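Local structure of xylanase and alpha-amylase inhibitor protein (Scadoxus multiflorus, 3MU7) at residues Ile31-Leu35 with Ala45-Ser49; Asn36-Gln42 with Ala78-Leu83; Leu83-Ala89 with Ser131-Leu136; Ala93-His97 with Ile139-Phe143; Asp122-Glu126 with Phe174-Gln180. The protein inhibits xylanases and alpha-amylases, although it is built on the TIM-barrel fold of the family 18 glycosyl hydrolases. All blocks are in the same frame, centred on the assembly; numbering follows the deposited sequence.

Contact 1: Ile31-Leu35 with Ala45-Ser49; sequences IIGFL and ALDIS
L35 lays its CD1 methyl over the carbonyl of A45, 3.4 Å from A45 O, and against the CD2 methyl of L46 at 3.8 Å. The setting is a β hairpin that adds the short strand 45-46 to strand 29-37 of the TIM barrel. With CG of L35 anti to the backbone N (chi1 -169°), one methyl serves the hairpin while the other, CD2, packs on Y95 and L96 of helix 86-101. The backbones are joined at F34 and D47, which exchange two bonds: F34 N gives to D47 O at 3.0 Å, and D47 N to F34 O at 2.8 Å. F34 O also has a CA-H...O contact from L46. Farther along, I48 turns CG2 back over strand 29-37, where it lies 3.5 Å from G33 O and 3.8 Å from I32 CG2. The F34 ring leads away from the hairpin, after a cis peptide bond, and meets H124 edge-to-face. A CB on G33 would collide with CE2 of that ring, so only a residue without a CB fits beside it. Where strand 45-46 gives way to loop, D47 closes an Asx turn, its OD1 accepting S49 N at 3.1 Å.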
# COMPACT_ATOMS: atom_id res chain seq x y z
N ILE A 31 -0.02 6.05 -0.40
CA ILE A 31 0.73 5.07 -1.16
C ILE A 31 0.53 5.37 -2.64
O ILE A 31 -0.56 5.20 -3.19
CB ILE A 31 0.25 3.63 -0.86
CG1 ILE A 31 0.14 3.37 0.65
CG2 ILE A 31 1.17 2.64 -1.55
CD1 ILE A 31 -0.72 2.16 1.00
N ILE A 32 1.60 5.85 -3.27
CA ILE A 32 1.55 6.16 -4.70
C ILE A 32 1.63 4.86 -5.51
O ILE A 32 2.62 4.12 -5.39
CB ILE A 32 2.71 7.09 -5.11
CG1 ILE A 32 2.67 8.42 -4.34
CG2 ILE A 32 2.68 7.33 -6.63
CD1 ILE A 32 3.96 9.20 -4.42
N GLY A 33 0.61 4.58 -6.31
CA GLY A 33 0.62 3.39 -7.16
C GLY A 33 0.57 3.79 -8.62
O GLY A 33 -0.18 4.69 -8.97
N PHE A 34 1.35 3.15 -9.51
CA PHE A 34 2.20 1.98 -9.25
C PHE A 34 3.41 1.99 -10.16
O PHE A 34 3.35 2.49 -11.30
CB PHE A 34 1.45 0.67 -9.54
CG PHE A 34 0.31 0.42 -8.62
CD1 PHE A 34 0.52 -0.18 -7.39
CD2 PHE A 34 -0.98 0.83 -8.96
CE1 PHE A 34 -0.53 -0.38 -6.50
CE2 PHE A 34 -2.03 0.65 -8.09
CZ PHE A 34 -1.81 0.05 -6.85
N LEU A 35 4.52 1.42 -9.68
CA LEU A 35 5.57 0.98 -10.58
C LEU A 35 5.11 -0.39 -11.06
O LEU A 35 5.34 -1.42 -10.40
CB LEU A 35 6.92 0.89 -9.87
CG LEU A 35 8.11 0.68 -10.81
CD1 LEU A 35 8.56 2.00 -11.41
CD2 LEU A 35 9.27 -0.01 -10.10
N ALA A 45 8.93 1.11 -15.27
CA ALA A 45 8.01 2.19 -15.64
C ALA A 45 6.90 2.35 -14.63
O ALA A 45 6.42 1.37 -14.04
CB ALA A 45 7.43 1.95 -17.04
N LEU A 46 6.53 3.60 -14.41
CA LEU A 46 5.39 3.98 -13.59
C LEU A 46 4.13 4.03 -14.43
O LEU A 46 4.15 4.47 -15.58
CB LEU A 46 5.63 5.37 -13.02
CG LEU A 46 6.73 5.51 -11.97
CD1 LEU A 46 7.11 6.97 -11.83
CD2 LEU A 46 6.30 4.93 -10.62
N ASP A 47 3.03 3.58 -13.84
CA ASP A 47 1.71 3.94 -14.34
C ASP A 47 1.01 4.62 -13.17
O ASP A 47 0.46 3.94 -12.29
CB ASP A 47 0.92 2.73 -14.83
CG ASP A 47 -0.43 3.10 -15.41
OD1 ASP A 47 -0.88 4.25 -15.24
OD2 ASP A 47 -1.05 2.22 -16.04
N ILE A 48 1.08 5.94 -13.14
CA ILE A 48 0.41 6.75 -12.13
C ILE A 48 -0.69 7.57 -12.80
O ILE A 48 -0.86 8.76 -12.52
CB ILE A 48 1.41 7.62 -11.32
CG1 ILE A 48 2.31 8.47 -12.22
CG2 ILE A 48 2.25 6.73 -10.40
CD1 ILE A 48 3.11 9.54 -11.47
N SER A 49 -1.42 6.92 -13.70
CA SER A 49 -2.62 7.48 -14.32
C SER A 49 -2.40 8.86 -14.94
O SER A 49 -3.24 9.76 -14.81
CB SER A 49 -3.79 7.50 -13.33
OG SER A 49 -3.98 6.22 -12.76

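Contact 2: Asn36-Gln42 with Ala78-Leu83; sequences NTFGGGQ and AGPYSL
F38 turns one ring face to Y81, whose CB sits over the ring centre, 3.6 Å from the F38 centroid, where the loops after barrel strands 29-37 and 69-76 meet. Both side chains hold CG between backbone N and carbonyl carbon (chi1 55° and 62°), and they run side by side, pointing the same way. S82 O lies near the plane of the F38 ring, 3.3 Å from its CD1, while L83 CD1 comes in obliquely. Cut back to alanine, F38 would no longer cover Y81 CB or L83 CD1, and a gap would probably open between the two loops. The backbones are bridged, S82 N donating to F38 O at 3.1 Å. P80 O takes Q42 NE2 at 2.7 Å, from above the carbonyl plane, plus a weak bond from F38 N. G39, opening a type I' turn, passes close under S82 O, where any CB would clash. Water joins N36 ND2 to A78 O. Farther out, G76 O and E126 N fix Y81 OH, and H127 stacks on its ring. Backbone and amide bonds and one aromatic face carry most of the contact, its ionisable partners, D88 for G40 N and H127 for Y81 O, lying just outside.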
# COMPACT_ATOMS: atom_id res chain seq x y z
N ASN A 36 4.40 -0.40 -12.19
CA ASN A 36 3.71 -1.59 -12.66
C ASN A 36 4.44 -2.35 -13.77
O ASN A 36 3.91 -3.33 -14.30
CB ASN A 36 2.30 -1.23 -13.13
CG ASN A 36 2.30 -0.57 -14.49
OD1 ASN A 36 3.26 0.10 -14.87
ND2 ASN A 36 1.21 -0.77 -15.24
N THR A 37 5.64 -1.89 -14.11
CA THR A 37 6.43 -2.47 -15.18
C THR A 37 7.85 -2.67 -14.68
O THR A 37 8.51 -1.71 -14.29
CB THR A 37 6.44 -1.55 -16.41
OG1 THR A 37 5.10 -1.27 -16.81
CG2 THR A 37 7.19 -2.20 -17.57
N PHE A 38 8.28 -3.92 -14.66
CA PHE A 38 9.65 -4.29 -14.34
C PHE A 38 9.85 -5.77 -14.59
O PHE A 38 8.89 -6.51 -14.73
CB PHE A 38 10.03 -3.94 -12.88
CG PHE A 38 9.11 -4.51 -11.83
CD1 PHE A 38 9.21 -5.84 -11.42
CD2 PHE A 38 8.16 -3.70 -11.22
CE1 PHE A 38 8.36 -6.35 -10.43
CE2 PHE A 38 7.32 -4.20 -10.23
CZ PHE A 38 7.42 -5.53 -9.83
N GLY A 39 11.12 -6.18 -14.63
CA GLY A 39 11.48 -7.59 -14.76
C GLY A 39 11.41 -8.10 -16.18
O GLY A 39 10.78 -7.48 -17.05
N GLY A 40 12.06 -9.23 -16.40
CA GLY A 40 12.03 -9.92 -17.69
C GLY A 40 12.41 -9.03 -18.86
O GLY A 40 11.66 -8.92 -19.84
N GLY A 41 13.55 -8.37 -18.74
CA GLY A 41 14.09 -7.57 -19.84
C GLY A 41 13.44 -6.21 -20.05
O GLY A 41 13.88 -5.45 -20.91
N GLN A 42 12.40 -5.91 -19.29
CA GLN A 42 11.74 -4.61 -19.37
C GLN A 42 12.49 -3.54 -18.59
O GLN A 42 13.14 -3.83 -17.59
CB GLN A 42 10.31 -4.68 -18.86
CG GLN A 42 9.34 -5.30 -19.83
CD GLN A 42 7.95 -5.42 -19.25
OE1 GLN A 42 7.00 -4.83 -19.76
NE2 GLN A 42 7.83 -6.17 -18.16
N ALA A 78 -2.83 -5.06 -11.92
CA ALA A 78 -2.38 -5.74 -13.12
C ALA A 78 -1.20 -4.97 -13.71
O ALA A 78 -0.88 -3.86 -13.28
CB ALA A 78 -3.52 -5.86 -14.13
N GLY A 79 -0.54 -5.57 -14.70
CA GLY A 79 0.57 -4.89 -15.35
C GLY A 79 1.66 -5.87 -15.70
O GLY A 79 1.69 -6.98 -15.17
N PRO A 80 2.56 -5.47 -16.61
CA PRO A 80 3.63 -6.34 -17.07
C PRO A 80 4.79 -6.27 -16.09
O PRO A 80 5.85 -5.70 -16.39
CB PRO A 80 4.00 -5.74 -18.42
CG PRO A 80 3.73 -4.30 -18.26
CD PRO A 80 2.60 -4.16 -17.28
N TYR A 81 4.58 -6.81 -14.90
CA TYR A 81 5.64 -6.90 -13.93
C TYR A 81 5.86 -8.35 -13.55
O TYR A 81 4.91 -9.12 -13.43
CB TYR A 81 5.37 -6.02 -12.71
CG TYR A 81 4.15 -6.35 -11.88
CD1 TYR A 81 4.22 -7.29 -10.85
CD2 TYR A 81 2.94 -5.70 -12.11
CE1 TYR A 81 3.10 -7.58 -10.08
CE2 TYR A 81 1.82 -5.98 -11.34
CZ TYR A 81 1.91 -6.93 -10.32
OH TYR A 81 0.81 -7.21 -9.54
N SER A 82 7.13 -8.70 -13.39
CA SER A 82 7.51 -10.03 -12.94
C SER A 82 8.89 -9.92 -12.36
O SER A 82 9.60 -8.94 -12.57
CB SER A 82 7.49 -11.02 -14.11
OG SER A 82 8.46 -10.67 -15.08
N LEU A 83 9.28 -10.95 -11.62
CA LEU A 83 10.53 -10.93 -10.92
C LEU A 83 11.05 -12.35 -10.81
O LEU A 83 11.28 -12.87 -9.71
CB LEU A 83 10.32 -10.30 -9.55
CG LEU A 83 11.58 -9.60 -9.04
CD1 LEU A 83 11.77 -8.25 -9.70
CD2 LEU A 83 11.52 -9.48 -7.53
O HOH W 1 -1.33 -1.82 -14.76
O HOH W 2 7.80 -8.60 -16.56

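Contact 3: Leu83-Ala89 with Ser131-Leu136; sequences LDSRNDA and SQYQLL. With PEG (di(hydroxyethyl)ether), chain D; PEG (di(hydroxyethyl)ether), chain C.
Two helix starts on the outside of the TIM barrel meet where Q132, the N-cap residue of helix 133-144, donates its backbone N to L83 O at 3.0 Å. S85 caps the other helix, 86-101, its OG accepting D88 N at 3.0 Å. Between them L83 spreads over one face of the Y133 ring, with CB offset toward the rim and CD2 3.7 Å from Y133 CD2. A89 CB fits against L135 CD2 at 3.9 Å. R86 bends at chi3 (56°), which lays its guanidinium flat on the same methyl, L135 CD2 standing 3.6 Å from R86 CZ over the centre of the group. At its edge, NH1 bonds a water that in turn donates to Q132 OE1, and also a PEG oxygen. A second PEG, probably from the crystallisation liquor like the first, accepts from the backbone N of R86 and of N87. Inward, Y133 and L136 rest on I125 and F123 of strand 120-125, while L83 and L136 also reach L92 farther along helix 86-101.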
# COMPACT_ATOMS: atom_id res chain seq x y z
N LEU A 83 9.28 -10.95 -11.62
CA LEU A 83 10.53 -10.93 -10.92
C LEU A 83 11.05 -12.35 -10.81
O LEU A 83 11.28 -12.87 -9.71
CB LEU A 83 10.32 -10.30 -9.55
CG LEU A 83 11.58 -9.60 -9.04
CD1 LEU A 83 11.77 -8.25 -9.70
CD2 LEU A 83 11.52 -9.48 -7.53
N ASP A 84 11.23 -12.98 -11.97
CA ASP A 84 11.59 -14.39 -12.04
C ASP A 84 13.07 -14.70 -11.74
O ASP A 84 13.36 -15.76 -11.20
CB ASP A 84 11.18 -14.98 -13.40
CG ASP A 84 9.67 -15.01 -13.60
OD1 ASP A 84 8.93 -15.28 -12.63
OD2 ASP A 84 9.22 -14.77 -14.74
N SER A 85 13.99 -13.80 -12.10
CA SER A 85 15.42 -14.08 -11.87
C SER A 85 15.98 -13.34 -10.66
O SER A 85 15.46 -12.30 -10.25
CB SER A 85 16.27 -13.76 -13.10
OG SER A 85 16.55 -12.37 -13.21
N ARG A 86 17.06 -13.87 -10.09
CA ARG A 86 17.76 -13.21 -8.99
C ARG A 86 18.27 -11.84 -9.43
O ARG A 86 18.20 -10.88 -8.66
CB ARG A 86 18.91 -14.06 -8.47
CG ARG A 86 18.46 -15.31 -7.73
CD ARG A 86 19.64 -16.11 -7.18
NE ARG A 86 20.50 -15.31 -6.32
CZ ARG A 86 20.35 -15.19 -5.00
NH1 ARG A 86 19.37 -15.82 -4.37
NH2 ARG A 86 21.19 -14.43 -4.31
N ASN A 87 18.75 -11.76 -10.66
CA ASN A 87 19.21 -10.49 -11.21
C ASN A 87 18.09 -9.44 -11.27
O ASN A 87 18.33 -8.27 -10.95
CB ASN A 87 19.86 -10.66 -12.59
CG ASN A 87 20.54 -9.40 -13.06
OD1 ASN A 87 21.52 -8.95 -12.48
ND2 ASN A 87 20.00 -8.81 -14.12
N ASP A 88 16.88 -9.86 -11.65
CA ASP A 88 15.71 -8.97 -11.62
C ASP A 88 15.51 -8.36 -10.23
O ASP A 88 15.23 -7.16 -10.11
CB ASP A 88 14.43 -9.70 -12.04
CG ASP A 88 14.33 -9.94 -13.54
OD1 ASP A 88 15.14 -9.40 -14.32
OD2 ASP A 88 13.40 -10.66 -13.94
N ALA A 89 15.63 -9.18 -9.19
CA ALA A 89 15.45 -8.72 -7.82
C ALA A 89 16.52 -7.70 -7.43
O ALA A 89 16.20 -6.65 -6.87
CB ALA A 89 15.43 -9.89 -6.85
N SER A 131 8.05 -15.98 -6.66
CA SER A 131 9.10 -15.59 -7.60
C SER A 131 10.41 -15.35 -6.81
O SER A 131 10.83 -16.09 -6.02
CB SER A 131 8.67 -14.24 -8.36
OG SER A 131 7.37 -14.44 -8.91
N GLN A 132 10.97 -14.19 -7.07
CA GLN A 132 12.16 -13.73 -6.34
C GLN A 132 11.86 -12.53 -5.43
O GLN A 132 12.76 -11.76 -5.07
CB GLN A 132 13.32 -13.42 -7.29
CG GLN A 132 13.83 -14.65 -8.05
CD GLN A 132 14.61 -15.63 -7.17
OE1 GLN A 132 14.99 -15.33 -6.04
NE2 GLN A 132 14.89 -16.82 -7.71
N TYR A 133 10.60 -12.39 -5.03
CA TYR A 133 10.21 -11.29 -4.14
C TYR A 133 10.84 -11.37 -2.75
O TYR A 133 11.09 -10.34 -2.14
CB TYR A 133 8.69 -11.13 -4.07
CG TYR A 133 8.12 -10.61 -5.37
CD1 TYR A 133 7.43 -11.44 -6.24
CD2 TYR A 133 8.31 -9.28 -5.74
CE1 TYR A 133 6.93 -10.96 -7.45
CE2 TYR A 133 7.83 -8.79 -6.94
CZ TYR A 133 7.13 -9.63 -7.78
OH TYR A 133 6.65 -9.12 -8.96
N GLN A 134 11.13 -12.58 -2.27
CA GLN A 134 11.87 -12.72 -1.02
C GLN A 134 13.26 -12.10 -1.13
O GLN A 134 13.68 -11.36 -0.25
CB GLN A 134 11.94 -14.19 -0.56
CG GLN A 134 12.74 -14.41 0.72
CD GLN A 134 12.08 -13.86 1.97
OE1 GLN A 134 10.95 -13.38 1.95
NE2 GLN A 134 12.79 -13.93 3.08
N LEU A 135 13.97 -12.39 -2.22
CA LEU A 135 15.28 -11.78 -2.44
C LEU A 135 15.19 -10.25 -2.57
O LEU A 135 16.01 -9.54 -2.02
CB LEU A 135 15.97 -12.38 -3.66
CG LEU A 135 17.37 -11.85 -4.01
CD1 LEU A 135 18.37 -12.02 -2.87
CD2 LEU A 135 17.89 -12.51 -5.27
N LEU A 136 14.18 -9.76 -3.28
CA LEU A 136 13.96 -8.32 -3.38
C LEU A 136 13.80 -7.71 -1.99
O LEU A 136 14.45 -6.71 -1.67
CB LEU A 136 12.74 -8.02 -4.23
CG LEU A 136 12.32 -6.54 -4.30
CD1 LEU A 136 13.38 -5.69 -4.99
CD2 LEU A 136 11.00 -6.40 -5.01
C1 PEG D . 19.97 -15.42 -12.39
O1 PEG D . 19.81 -14.01 -12.22
C2 PEG D . 19.43 -16.17 -11.17
O2 PEG D . 18.00 -16.35 -11.21
C1 PEG C . 17.83 -15.23 -1.22
O1 PEG C . 18.77 -16.23 -1.33
C2 PEG C . 16.60 -15.80 -0.61
O2 PEG C . 15.75 -15.75 -1.65
O HOH W 3 7.11 -12.82 -10.97
O HOH W 4 6.49 -16.71 -11.37
O HOH W 5 16.94 -16.95 -4.99

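Contact 4: Ala93-His97 with Ile139-Phe143; sequences AVYLH and ILSSF
H97 and F143 form an offset stack, ring centroids 4.0 Å apart and planes 13° from parallel, between two adjacent helices of the TIM barrel's outer layer. Axes of 93-97 and 139-143 approach to 9.9 Å, with a crossing angle of -38°. The packing is tight along this line. F143 CD2 lies 3.4 Å from H97 CG, the opposite face of the phenyl carries I139 O, and A93 CB touches I139 CG2 at 3.5 Å. H97 reaches across because its CG is anti to the backbone N (chi1 -166°), carrying the imidazole toward helix 133-144. Looser contacts flank the stack: L96 CD1 meets L140 CD1 on the barrel side at 4.2 Å, and V94 CG2 stands 4.3 Å from F143 CZ. A serine in place of H97 would probably leave one face of F143 uncovered and its ring freer to turn. On the wet side, a water in the imidazole plane lies 2.9 Å from H97 NE2 and donates to F143 O at 2.8 Å.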
# COMPACT_ATOMS: atom_id res chain seq x y z
N ALA A 93 15.78 -3.76 -6.65
CA ALA A 93 16.18 -3.24 -5.35
C ALA A 93 17.08 -2.01 -5.48
O ALA A 93 16.85 -0.99 -4.83
CB ALA A 93 16.87 -4.31 -4.52
N VAL A 94 18.10 -2.10 -6.33
CA VAL A 94 19.03 -1.00 -6.53
C VAL A 94 18.34 0.21 -7.15
O VAL A 94 18.53 1.34 -6.72
CB VAL A 94 20.26 -1.44 -7.36
CG1 VAL A 94 21.12 -0.26 -7.78
CG2 VAL A 94 21.09 -2.45 -6.57
N TYR A 95 17.50 -0.05 -8.16
CA TYR A 95 16.75 1.02 -8.81
C TYR A 95 15.89 1.78 -7.81
O TYR A 95 15.90 3.02 -7.78
CB TYR A 95 15.89 0.43 -9.92
CG TYR A 95 14.87 1.37 -10.52
CD1 TYR A 95 15.23 2.31 -11.49
CD2 TYR A 95 13.53 1.33 -10.11
CE1 TYR A 95 14.29 3.19 -12.03
CE2 TYR A 95 12.60 2.19 -10.66
CZ TYR A 95 12.98 3.11 -11.61
OH TYR A 95 12.03 3.96 -12.13
N LEU A 96 15.14 1.05 -6.98
CA LEU A 96 14.28 1.67 -5.98
C LEU A 96 15.09 2.46 -4.96
O LEU A 96 14.73 3.58 -4.60
CB LEU A 96 13.43 0.63 -5.27
CG LEU A 96 12.37 -0.06 -6.13
CD1 LEU A 96 11.77 -1.23 -5.35
CD2 LEU A 96 11.28 0.91 -6.61
N HIS A 97 16.18 1.87 -4.51
CA HIS A 97 17.02 2.50 -3.50
C HIS A 97 17.65 3.79 -3.99
O HIS A 97 17.54 4.80 -3.31
CB HIS A 97 18.10 1.51 -3.06
CG HIS A 97 18.80 1.92 -1.81
ND1 HIS A 97 20.16 1.84 -1.70
CD2 HIS A 97 18.34 2.33 -0.61
CE1 HIS A 97 20.51 2.22 -0.50
NE2 HIS A 97 19.44 2.57 0.17
N ILE A 139 17.14 -7.70 -0.06
CA ILE A 139 18.08 -6.66 -0.46
C ILE A 139 17.61 -5.28 0.01
O ILE A 139 18.40 -4.51 0.55
CB ILE A 139 18.37 -6.70 -1.98
CG1 ILE A 139 18.92 -8.07 -2.38
CG2 ILE A 139 19.36 -5.59 -2.35
CD1 ILE A 139 19.06 -8.28 -3.88
N LEU A 140 16.33 -4.98 -0.17
CA LEU A 140 15.80 -3.72 0.36
C LEU A 140 15.96 -3.63 1.87
O LEU A 140 16.34 -2.59 2.40
CB LEU A 140 14.34 -3.53 -0.04
CG LEU A 140 14.07 -3.24 -1.51
CD1 LEU A 140 12.59 -3.33 -1.79
CD2 LEU A 140 14.61 -1.88 -1.92
N SER A 141 15.69 -4.74 2.57
CA SER A 141 15.84 -4.77 4.02
C SER A 141 17.29 -4.55 4.44
O SER A 141 17.56 -3.87 5.42
CB SER A 141 15.26 -6.07 4.58
OG SER A 141 15.36 -6.11 5.99
N SER A 142 18.22 -5.12 3.68
CA SER A 142 19.65 -4.86 3.88
C SER A 142 19.95 -3.36 3.79
O SER A 142 20.68 -2.81 4.61
CB SER A 142 20.49 -5.63 2.87
OG SER A 142 21.88 -5.37 3.04
N PHE A 143 19.36 -2.70 2.78
CA PHE A 143 19.52 -1.26 2.62
C PHE A 143 18.91 -0.47 3.78
O PHE A 143 19.45 0.56 4.18
CB PHE A 143 18.89 -0.79 1.30
CG PHE A 143 19.57 -1.32 0.06
CD1 PHE A 143 20.91 -1.70 0.07
CD2 PHE A 143 18.88 -1.41 -1.14
CE1 PHE A 143 21.53 -2.18 -1.08
CE2 PHE A 143 19.48 -1.87 -2.30
CZ PHE A 143 20.82 -2.26 -2.27
O HOH W 6 18.96 3.05 2.99

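Contact 5: Asp122-Glu126 with Phe174-Gln180; sequences DFHIE and FDAIWVQ
D122 reaches W178 across the inside of the barrel, over the intervening strand 151-154. From CB the chain runs with CG anti to the backbone N (chi1 175°), bringing CG to 3.7 Å from W178 NE1 near the indole plane. OD1 then accepts the indole N-H at 2.8 Å, met from 44° above the carboxylate plane, and has T153 OG1 as a further partner. OD2, the other branch, bonds Y8 OH and S73 OG, so the carboxylate is gripped from several strands and can hardly turn.

Farther along the same side, E126 OE1 uses its syn lone pair to take Q180 NE2 at 3.1 Å, carboxylate and amide standing almost at right angles. Q180 NE2 also donates to A155 O, which helps fix its amide. Between these pairs H124 packs its ring beside Q180, NE2 to NE2 3.8 Å, while its ND1 is bonded to Y8 OH. F123 points to the helix side, where the edge of F174 meets its ring face, planes 73° apart and CE2 of F174 3.8 Å from CG of F123.

D122, H124 and E126 fall at the last three positions of the family 18 signature DxxDxDxE, with histidine where the signature has its last aspartate; the cluster thus probably corresponds to the active-site region of the chitinase relatives.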
# COMPACT_ATOMS: atom_id res chain seq x y z
N ASP A 122 5.90 -0.27 -0.97
CA ASP A 122 4.75 -1.14 -0.75
C ASP A 122 4.72 -2.24 -1.81
O ASP A 122 4.76 -1.96 -3.01
CB ASP A 122 3.48 -0.29 -0.83
CG ASP A 122 2.22 -1.10 -0.73
OD1 ASP A 122 1.99 -1.73 0.33
OD2 ASP A 122 1.44 -1.09 -1.70
N PHE A 123 4.67 -3.49 -1.36
CA PHE A 123 4.62 -4.66 -2.26
C PHE A 123 3.16 -4.99 -2.55
O PHE A 123 2.50 -5.68 -1.77
CB PHE A 123 5.26 -5.88 -1.59
CG PHE A 123 6.78 -5.91 -1.60
CD1 PHE A 123 7.44 -7.09 -1.93
CD2 PHE A 123 7.54 -4.79 -1.24
CE1 PHE A 123 8.84 -7.17 -1.90
CE2 PHE A 123 8.94 -4.86 -1.22
CZ PHE A 123 9.58 -6.05 -1.55
N HIS A 124 2.65 -4.51 -3.68
CA HIS A 124 1.27 -4.82 -4.10
C HIS A 124 1.34 -5.85 -5.24
O HIS A 124 0.89 -5.61 -6.36
CB HIS A 124 0.55 -3.53 -4.52
CG HIS A 124 -0.94 -3.65 -4.66
ND1 HIS A 124 -1.81 -2.96 -3.84
CD2 HIS A 124 -1.72 -4.35 -5.52
CE1 HIS A 124 -3.05 -3.24 -4.19
NE2 HIS A 124 -3.03 -4.08 -5.21
N ILE A 125 1.91 -7.00 -4.92
CA ILE A 125 2.16 -8.05 -5.90
C ILE A 125 0.93 -8.93 -6.02
O ILE A 125 0.59 -9.67 -5.09
CB ILE A 125 3.42 -8.88 -5.52
CG1 ILE A 125 4.64 -7.97 -5.29
CG2 ILE A 125 3.69 -9.96 -6.57
CD1 ILE A 125 4.94 -6.97 -6.41
N GLU A 126 0.28 -8.85 -7.17
CA GLU A 126 -1.02 -9.47 -7.38
C GLU A 126 -0.96 -10.69 -8.29
O GLU A 126 -1.96 -11.39 -8.46
CB GLU A 126 -2.01 -8.42 -7.91
CG GLU A 126 -3.48 -8.83 -7.83
CD GLU A 126 -4.02 -8.91 -6.38
OE1 GLU A 126 -3.94 -7.89 -5.63
OE2 GLU A 126 -4.54 -9.96 -6.02
N PHE A 174 8.10 -7.17 6.75
CA PHE A 174 7.23 -6.00 6.56
C PHE A 174 6.90 -5.29 7.86
O PHE A 174 6.52 -5.92 8.86
CB PHE A 174 5.94 -6.37 5.82
CG PHE A 174 6.20 -6.90 4.44
CD1 PHE A 174 5.98 -8.23 4.14
CD2 PHE A 174 6.68 -6.05 3.43
CE1 PHE A 174 6.23 -8.73 2.87
CE2 PHE A 174 6.93 -6.54 2.16
CZ PHE A 174 6.70 -7.88 1.87
N ASP A 175 7.07 -3.98 7.84
CA ASP A 175 6.69 -3.13 8.96
C ASP A 175 5.19 -3.09 9.17
O ASP A 175 4.71 -2.96 10.30
CB ASP A 175 7.20 -1.71 8.72
CG ASP A 175 8.70 -1.67 8.64
OD1 ASP A 175 9.35 -1.84 9.69
OD2 ASP A 175 9.24 -1.51 7.53
N ALA A 176 4.44 -3.20 8.07
CA ALA A 176 2.99 -3.20 8.11
C ALA A 176 2.47 -3.93 6.89
O ALA A 176 3.12 -3.97 5.85
CB ALA A 176 2.44 -1.78 8.13
N ILE A 177 1.30 -4.51 7.04
CA ILE A 177 0.58 -5.04 5.90
C ILE A 177 -0.84 -4.51 5.93
O ILE A 177 -1.40 -4.28 7.00
CB ILE A 177 0.61 -6.58 5.85
CG1 ILE A 177 -0.31 -7.19 6.89
CG2 ILE A 177 2.05 -7.11 5.92
CD1 ILE A 177 -0.42 -8.68 6.79
N TRP A 178 -1.40 -4.27 4.75
CA TRP A 178 -2.83 -3.96 4.62
C TRP A 178 -3.43 -5.06 3.79
O TRP A 178 -3.08 -5.25 2.61
CB TRP A 178 -3.10 -2.58 3.99
CG TRP A 178 -1.88 -1.91 3.45
CD1 TRP A 178 -1.30 -2.13 2.23
CD2 TRP A 178 -1.09 -0.91 4.10
NE1 TRP A 178 -0.18 -1.34 2.10
CE2 TRP A 178 -0.03 -0.58 3.23
CE3 TRP A 178 -1.16 -0.27 5.34
CZ2 TRP A 178 0.94 0.37 3.55
CZ3 TRP A 178 -0.19 0.67 5.67
CH2 TRP A 178 0.85 0.98 4.78
N VAL A 179 -4.32 -5.82 4.41
CA VAL A 179 -4.96 -6.95 3.76
C VAL A 179 -6.15 -6.44 2.95
O VAL A 179 -6.97 -5.68 3.47
CB VAL A 179 -5.41 -7.99 4.80
CG1 VAL A 179 -6.07 -9.17 4.13
CG2 VAL A 179 -4.23 -8.45 5.67
N GLN A 180 -6.25 -6.88 1.70
CA GLN A 180 -7.36 -6.47 0.85
C GLN A 180 -8.60 -7.28 1.16
O GLN A 180 -8.79 -8.38 0.63
CB GLN A 180 -7.00 -6.64 -0.62
CG GLN A 180 -5.78 -5.87 -1.07
CD GLN A 180 -5.48 -6.15 -2.52
OE1 GLN A 180 -6.32 -5.90 -3.40
NE2 GLN A 180 -4.30 -6.68 -2.80

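How the contacts relate
The five contacts run from barrel core to helical jacket. Contact 5 lies innermost, its centre about 6 Å from that of the chain, and holds the segment 122-126 that probably matches the chitinase active site. Contact 1 borders it, about 15 Å away centre to centre, through F34 on H124 and I31 CD1 3.5 Å from W178 CZ2. Contact 2 continues the hairpin of contact 1, A45 N lying 3.0 Å from T37 O, and touches the same region through Y81 OH, 2.9 Å from E126 N. L83 belongs to contacts 2 and 3, which G40 N and D88 OD2 also join. Contacts 3 and 4 bind the same two helices and lean on F123 of contact 5.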